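Long-range contacts in sugar-phosphate aldolase (Thermotoga maritima, PDB 1PVT), which belongs to the class II aldolase and adducin family, whose fold packs helices around a central, largely antiparallel beta sheet: residues A[45-50]-A[90-95]; A[55-60]-A[83-88]. All coordinates share one frame; numbering follows the deposited sequence.

How the contacts relate
After helix 2-19 and strand 28-34 the chain reaches strand 45-49, outermost at one end of the mixed sheet. It turns at Gly50 and passes through short strand 52-53 before strand 58-63, whose beginning meets the end of strand 79-84 in contact 2, closing an inner loop of 22 residues. A corner at Lys88 leads straight into strand 89-92, which pairs back with 45-49 in contact 1 and closes a loop of 39 residues around contact 2. The contacts are nested, and strands 79-84 and 89-92 lie side by side between 45-49 and 58-63. The contact centres are about 10 Å apart, joined by probable hydrogen bonds from Tyr49 N to Lys88 O and Tyr49 OH to Leu85 O.

Contact 1: A[45-50]-A[90-95]; sequences SVNEYG and YEILHG
Asn47 and Tyr90 form the tight end of an antiparallel pair at the edge of the sheet, where 45-49, the outermost strand at this end, pairs with 89-92. Two backbone bonds join these residues, Asn47 N to Tyr90 O (2.7 Å) and Tyr90 N to Asn47 O (2.9 Å), both nearly straight; Ser45 and Ile92 repeat the hydrogen-bonded pairing further along. On the Asn47 side of the sheet the packing is close. Asn47 CB sits over one face of the Tyr90 ring, 3.2 Å from CZ, and its amide plane is turned 26° from the ring. Chi1 of 74° places Tyr90 CG between its own backbone N and carbonyl carbon, 4.0 Å from Asn47 O. Tyr90 CB meets Tyr49 CE2 at 3.4 Å. Phe103 of helix 103-115 makes an edge-to-face contact with the Tyr90 ring.

The other side is looser and more exposed. Here Val46 and Glu91 form a non-hydrogen-bonded pair, with Val46 CG2 4.2 Å from Glu91 CB, and Glu48 points away from strand 89-92. Back on the packed side, the Asn47 amide is divided: OD1 accepts a hydrogen bond from Lys98, whereas ND2 lies 3.1 Å from the methyl carbon Ile92 CD1.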
loop_
_atom_site.group_PDB
_atom_site.type_symbol
_atom_site.label_atom_id
_atom_site.label_comp_id
_atom_site.label_asym_id
_atom_site.label_seq_id
_atom_site.Cartn_x
_atom_site.Cartn_y
_atom_site.Cartn_z
ATOM N N SER A 45 14.261 19.973 -2.536
ATOM C CA SER A 45 13.945 19.963 -3.950
ATOM C C SER A 45 12.478 20.173 -4.285
ATOM O O SER A 45 11.583 19.909 -3.484
ATOM C CB SER A 45 14.435 18.657 -4.574
ATOM O OG SER A 45 14.226 18.662 -5.971
ATOM N N VAL A 46 12.259 20.667 -5.497
ATOM C CA VAL A 46 10.932 20.933 -6.034
ATOM C C VAL A 46 10.761 20.093 -7.289
ATOM O O VAL A 46 11.659 20.021 -8.134
ATOM C CB VAL A 46 10.778 22.414 -6.415
ATOM C CG1 VAL A 46 9.612 22.594 -7.391
ATOM C CG2 VAL A 46 10.555 23.240 -5.160
ATOM N N ASN A 47 9.605 19.468 -7.431
ATOM C CA ASN A 47 9.407 18.636 -8.596
ATOM C C ASN A 47 8.011 18.765 -9.174
ATOM O O ASN A 47 7.085 19.258 -8.514
ATOM C CB ASN A 47 9.713 17.188 -8.221
ATOM C CG ASN A 47 11.047 17.046 -7.495
ATOM O OD1 ASN A 47 12.072 16.749 -8.108
ATOM N ND2 ASN A 47 11.036 17.282 -6.185
ATOM N N GLU A 48 7.881 18.309 -10.416
ATOM C CA GLU A 48 6.624 18.366 -11.147
ATOM C C GLU A 48 5.822 17.078 -11.047
ATOM O O GLU A 48 6.305 16.006 -11.413
ATOM C CB GLU A 48 6.904 18.655 -12.619
ATOM C CG GLU A 48 7.793 19.865 -12.856
ATOM C CD GLU A 48 8.221 19.995 -14.309
ATOM O OE1 GLU A 48 7.347 19.876 -15.195
ATOM O OE2 GLU A 48 9.423 20.220 -14.569
ATOM N N TYR A 49 4.593 17.195 -10.554
ATOM C CA TYR A 49 3.709 16.048 -10.435
ATOM C C TYR A 49 3.683 15.270 -11.747
ATOM O O TYR A 49 3.470 14.058 -11.754
ATOM C CB TYR A 49 2.288 16.506 -10.131
ATOM C CG TYR A 49 2.043 16.926 -8.710
ATOM C CD1 TYR A 49 1.469 18.162 -8.420
ATOM C CD2 TYR A 49 2.337 16.073 -7.653
ATOM C CE1 TYR A 49 1.191 18.540 -7.115
ATOM C CE2 TYR A 49 2.062 16.440 -6.343
ATOM C CZ TYR A 49 1.490 17.674 -6.083
ATOM O OH TYR A 49 1.228 18.039 -4.788
ATOM N N GLY A 50 3.902 15.972 -12.856
ATOM C CA GLY A 50 3.862 15.329 -14.157
ATOM C C GLY A 50 2.419 15.362 -14.623
ATOM O O GLY A 50 2.085 14.949 -15.733
ATOM N N TYR A 90 5.252 19.746 -6.276
ATOM C CA TYR A 90 5.349 19.155 -4.957
ATOM C C TYR A 90 6.816 19.324 -4.613
ATOM O O TYR A 90 7.669 19.352 -5.514
ATOM C CB TYR A 90 4.977 17.672 -4.996
ATOM C CG TYR A 90 6.026 16.762 -5.608
ATOM C CD1 TYR A 90 7.094 16.276 -4.844
ATOM C CD2 TYR A 90 5.922 16.341 -6.934
ATOM C CE1 TYR A 90 8.026 15.385 -5.380
ATOM C CE2 TYR A 90 6.849 15.448 -7.482
ATOM C CZ TYR A 90 7.896 14.971 -6.699
ATOM O OH TYR A 90 8.790 14.064 -7.235
ATOM N N GLU A 91 7.114 19.438 -3.326
ATOM C CA GLU A 91 8.493 19.626 -2.897
ATOM C C GLU A 91 9.028 18.498 -2.011
ATOM O O GLU A 91 8.291 17.907 -1.221
ATOM C CB GLU A 91 8.614 20.982 -2.195
ATOM C CG GLU A 91 7.474 21.278 -1.216
ATOM C CD GLU A 91 7.474 22.724 -0.713
ATOM O OE1 GLU A 91 6.751 23.016 0.274
ATOM O OE2 GLU A 91 8.189 23.566 -1.310
ATOM N N ILE A 92 10.312 18.197 -2.166
ATOM C CA ILE A 92 10.949 17.149 -1.393
ATOM C C ILE A 92 11.672 17.704 -0.173
ATOM O O ILE A 92 12.585 18.519 -0.301
ATOM C CB ILE A 92 11.958 16.392 -2.239
ATOM C CG1 ILE A 92 11.233 15.718 -3.401
ATOM C CG2 ILE A 92 12.702 15.387 -1.377
ATOM C CD1 ILE A 92 12.159 14.976 -4.361
ATOM N N LEU A 93 11.249 17.256 1.007
ATOM C CA LEU A 93 11.844 17.669 2.283
ATOM C C LEU A 93 12.950 16.685 2.672
ATOM O O LEU A 93 14.049 17.096 3.057
ATOM C CB LEU A 93 10.780 17.707 3.390
ATOM C CG LEU A 93 9.877 18.941 3.530
ATOM C CD1 LEU A 93 9.181 19.246 2.213
ATOM C CD2 LEU A 93 8.854 18.703 4.641
ATOM N N HIS A 94 12.647 15.389 2.588
ATOM C CA HIS A 94 13.623 14.342 2.884
ATOM C C HIS A 94 13.645 13.335 1.727
ATOM O O HIS A 94 12.643 13.161 1.018
ATOM C CB HIS A 94 13.298 13.637 4.216
ATOM C CG HIS A 94 14.289 12.569 4.599
ATOM N ND1 HIS A 94 15.635 12.646 4.287
ATOM C CD2 HIS A 94 14.132 11.404 5.276
ATOM C CE1 HIS A 94 16.258 11.576 4.751
ATOM N NE2 HIS A 94 15.370 10.807 5.356
ATOM N N GLY A 95 14.800 12.700 1.528
ATOM C CA GLY A 95 14.943 11.721 0.466
ATOM C C GLY A 95 16.181 11.952 -0.373
ATOM O O GLY A 95 16.799 13.007 -0.297
#

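Contact 2: A[55-60]-A[83-88]; sequences GPEMYL and HVLPGK
Tyr59 and His83 stack where the start of strand 58-63 runs antiparallel to the end of strand 79-84, two neighbouring strands of the aldolase sheet. The rings form an offset stack, with centroids 3.9 Å apart and planes inclined by 27°. His83 CE1 lies over one face of the tyrosine ring, displaced toward its rim, and Tyr59 OH lies over a face of the imidazole. With His83 CG anti to its backbone N (chi1 -174°), that carbon comes 3.7 Å from Tyr59 CD1. Tyr59 OH is hydrogen-bonded to Tyr41 OH.

Backbone bonds join Met58 and Val84 in both directions: Met58 N to Val84 O (3.1 Å), on a carbonyl lone pair, and Val84 N to Met58 O. Beside them, Glu57 CA makes a CA-H...O contact with Val84 O at 3.2 Å. Beyond the paired strands the proline ring packs against a carbonyl, Pro86 CG lying 3.3 Å from Gly55 O in van der Waals contact.

Apolar contacts gather on the opposite face of the sheet from the rings. The selenomethionine Met58 lies alongside Val84, CG to CB 3.5 Å, both pointing the same way. Leu60 CD2 touches Val84 CG2 at 3.4 Å. His110 of helix 103-115 packs against both Met58 and Leu60.

At the imidazole edge the contact turns polar. Glu57 OE2 lies in the ring plane, 3.1 Å from His83 NE2, while OE1 forms a salt bridge with Arg37. The nearby carboxylate would be expected to stabilise positive charge on the imidazole, although the arginine probably tempers that effect.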
loop_
_atom_site.group_PDB
_atom_site.type_symbol
_atom_site.label_atom_id
_atom_site.label_comp_id
_atom_site.label_asym_id
_atom_site.label_seq_id
_atom_site.Cartn_x
_atom_site.Cartn_y
_atom_site.Cartn_z
ATOM N N GLY A 55 -6.011 18.233 -5.460
ATOM C CA GLY A 55 -6.539 17.767 -4.190
ATOM C C GLY A 55 -6.020 18.649 -3.069
ATOM O O GLY A 55 -5.186 19.522 -3.321
ATOM N N PRO A 56 -6.488 18.458 -1.821
ATOM C CA PRO A 56 -6.029 19.276 -0.689
ATOM C C PRO A 56 -4.511 19.250 -0.493
ATOM O O PRO A 56 -3.785 18.551 -1.199
ATOM C CB PRO A 56 -6.768 18.666 0.502
ATOM C CG PRO A 56 -8.048 18.174 -0.115
ATOM C CD PRO A 56 -7.564 17.537 -1.404
ATOM N N GLU A 57 -4.041 20.029 0.469
ATOM C CA GLU A 57 -2.619 20.086 0.771
ATOM C C GLU A 57 -2.319 19.008 1.804
ATOM O O GLU A 57 -3.165 18.722 2.657
ATOM C CB GLU A 57 -2.270 21.451 1.351
ATOM C CG GLU A 57 -0.924 21.492 2.039
ATOM C CD GLU A 57 -0.846 22.597 3.073
ATOM O OE1 GLU A 57 -1.749 22.665 3.937
ATOM O OE2 GLU A 57 0.117 23.392 3.028
HETATM N N MSE A 58 -1.128 18.411 1.729
HETATM C CA MSE A 58 -0.728 17.370 2.681
HETATM C C MSE A 58 0.766 17.091 2.670
HETATM O O MSE A 58 1.496 17.550 1.800
HETATM C CB MSE A 58 -1.458 16.052 2.395
HETATM C CG MSE A 58 -1.083 15.423 1.054
HETATM SE SE MSE A 58 -1.557 13.541 0.834
HETATM C CE MSE A 58 -3.326 13.709 0.064
ATOM N N TYR A 59 1.203 16.330 3.665
ATOM C CA TYR A 59 2.593 15.918 3.788
ATOM C C TYR A 59 2.563 14.404 3.847
ATOM O O TYR A 59 1.893 13.827 4.701
ATOM C CB TYR A 59 3.211 16.419 5.086
ATOM C CG TYR A 59 3.424 17.900 5.168
ATOM C CD1 TYR A 59 4.581 18.493 4.670
ATOM C CD2 TYR A 59 2.491 18.709 5.805
ATOM C CE1 TYR A 59 4.806 19.859 4.821
ATOM C CE2 TYR A 59 2.701 20.067 5.955
ATOM C CZ TYR A 59 3.855 20.641 5.472
ATOM O OH TYR A 59 4.047 21.989 5.678
ATOM N N LEU A 60 3.269 13.747 2.942
ATOM C CA LEU A 60 3.278 12.303 2.988
ATOM C C LEU A 60 4.664 11.708 2.768
ATOM O O LEU A 60 5.483 12.215 1.983
ATOM C CB LEU A 60 2.277 11.708 1.983
ATOM C CG LEU A 60 2.792 11.308 0.596
ATOM C CD1 LEU A 60 1.898 10.232 -0.016
ATOM C CD2 LEU A 60 2.869 12.535 -0.290
ATOM N N HIS A 83 5.743 17.394 0.540
ATOM C CA HIS A 83 4.683 18.334 0.826
ATOM C C HIS A 83 3.905 18.397 -0.485
ATOM O O HIS A 83 4.446 18.783 -1.534
ATOM C CB HIS A 83 5.242 19.705 1.208
ATOM C CG HIS A 83 4.192 20.679 1.649
ATOM N ND1 HIS A 83 3.184 20.339 2.528
ATOM C CD2 HIS A 83 3.990 21.980 1.331
ATOM C CE1 HIS A 83 2.407 21.387 2.731
ATOM N NE2 HIS A 83 2.873 22.396 2.016
ATOM N N VAL A 84 2.645 17.974 -0.421
ATOM C CA VAL A 84 1.782 17.950 -1.588
ATOM C C VAL A 84 0.945 19.220 -1.692
ATOM O O VAL A 84 0.006 19.454 -0.916
ATOM C CB VAL A 84 0.872 16.702 -1.565
ATOM C CG1 VAL A 84 -0.060 16.703 -2.756
ATOM C CG2 VAL A 84 1.731 15.448 -1.595
ATOM N N LEU A 85 1.326 20.044 -2.664
ATOM C CA LEU A 85 0.661 21.305 -2.925
ATOM C C LEU A 85 -0.046 21.245 -4.246
ATOM O O LEU A 85 0.533 20.832 -5.258
ATOM C CB LEU A 85 1.668 22.449 -2.963
ATOM C CG LEU A 85 2.225 22.791 -1.586
ATOM C CD1 LEU A 85 3.337 23.799 -1.746
ATOM C CD2 LEU A 85 1.102 23.307 -0.681
ATOM N N PRO A 86 -1.316 21.660 -4.256
ATOM C CA PRO A 86 -2.094 21.649 -5.490
ATOM C C PRO A 86 -1.237 22.230 -6.599
ATOM O O PRO A 86 -0.143 22.757 -6.361
ATOM C CB PRO A 86 -3.281 22.542 -5.151
ATOM C CG PRO A 86 -3.487 22.276 -3.684
ATOM C CD PRO A 86 -2.074 22.271 -3.148
ATOM N N GLY A 87 -1.732 22.144 -7.817
ATOM C CA GLY A 87 -0.965 22.683 -8.910
ATOM C C GLY A 87 -0.201 21.553 -9.529
ATOM O O GLY A 87 -0.650 20.409 -9.503
ATOM N N LYS A 88 0.966 21.867 -10.070
ATOM C CA LYS A 88 1.777 20.863 -10.733
ATOM C C LYS A 88 3.076 20.618 -9.981
ATOM O O LYS A 88 3.946 19.869 -10.439
ATOM C CB LYS A 88 2.067 21.320 -12.165
ATOM C CG LYS A 88 0.801 21.558 -12.996
ATOM C CD LYS A 88 1.083 22.378 -14.249
ATOM C CE LYS A 88 2.157 21.724 -15.117
ATOM N NZ LYS A 88 2.500 22.564 -16.307
#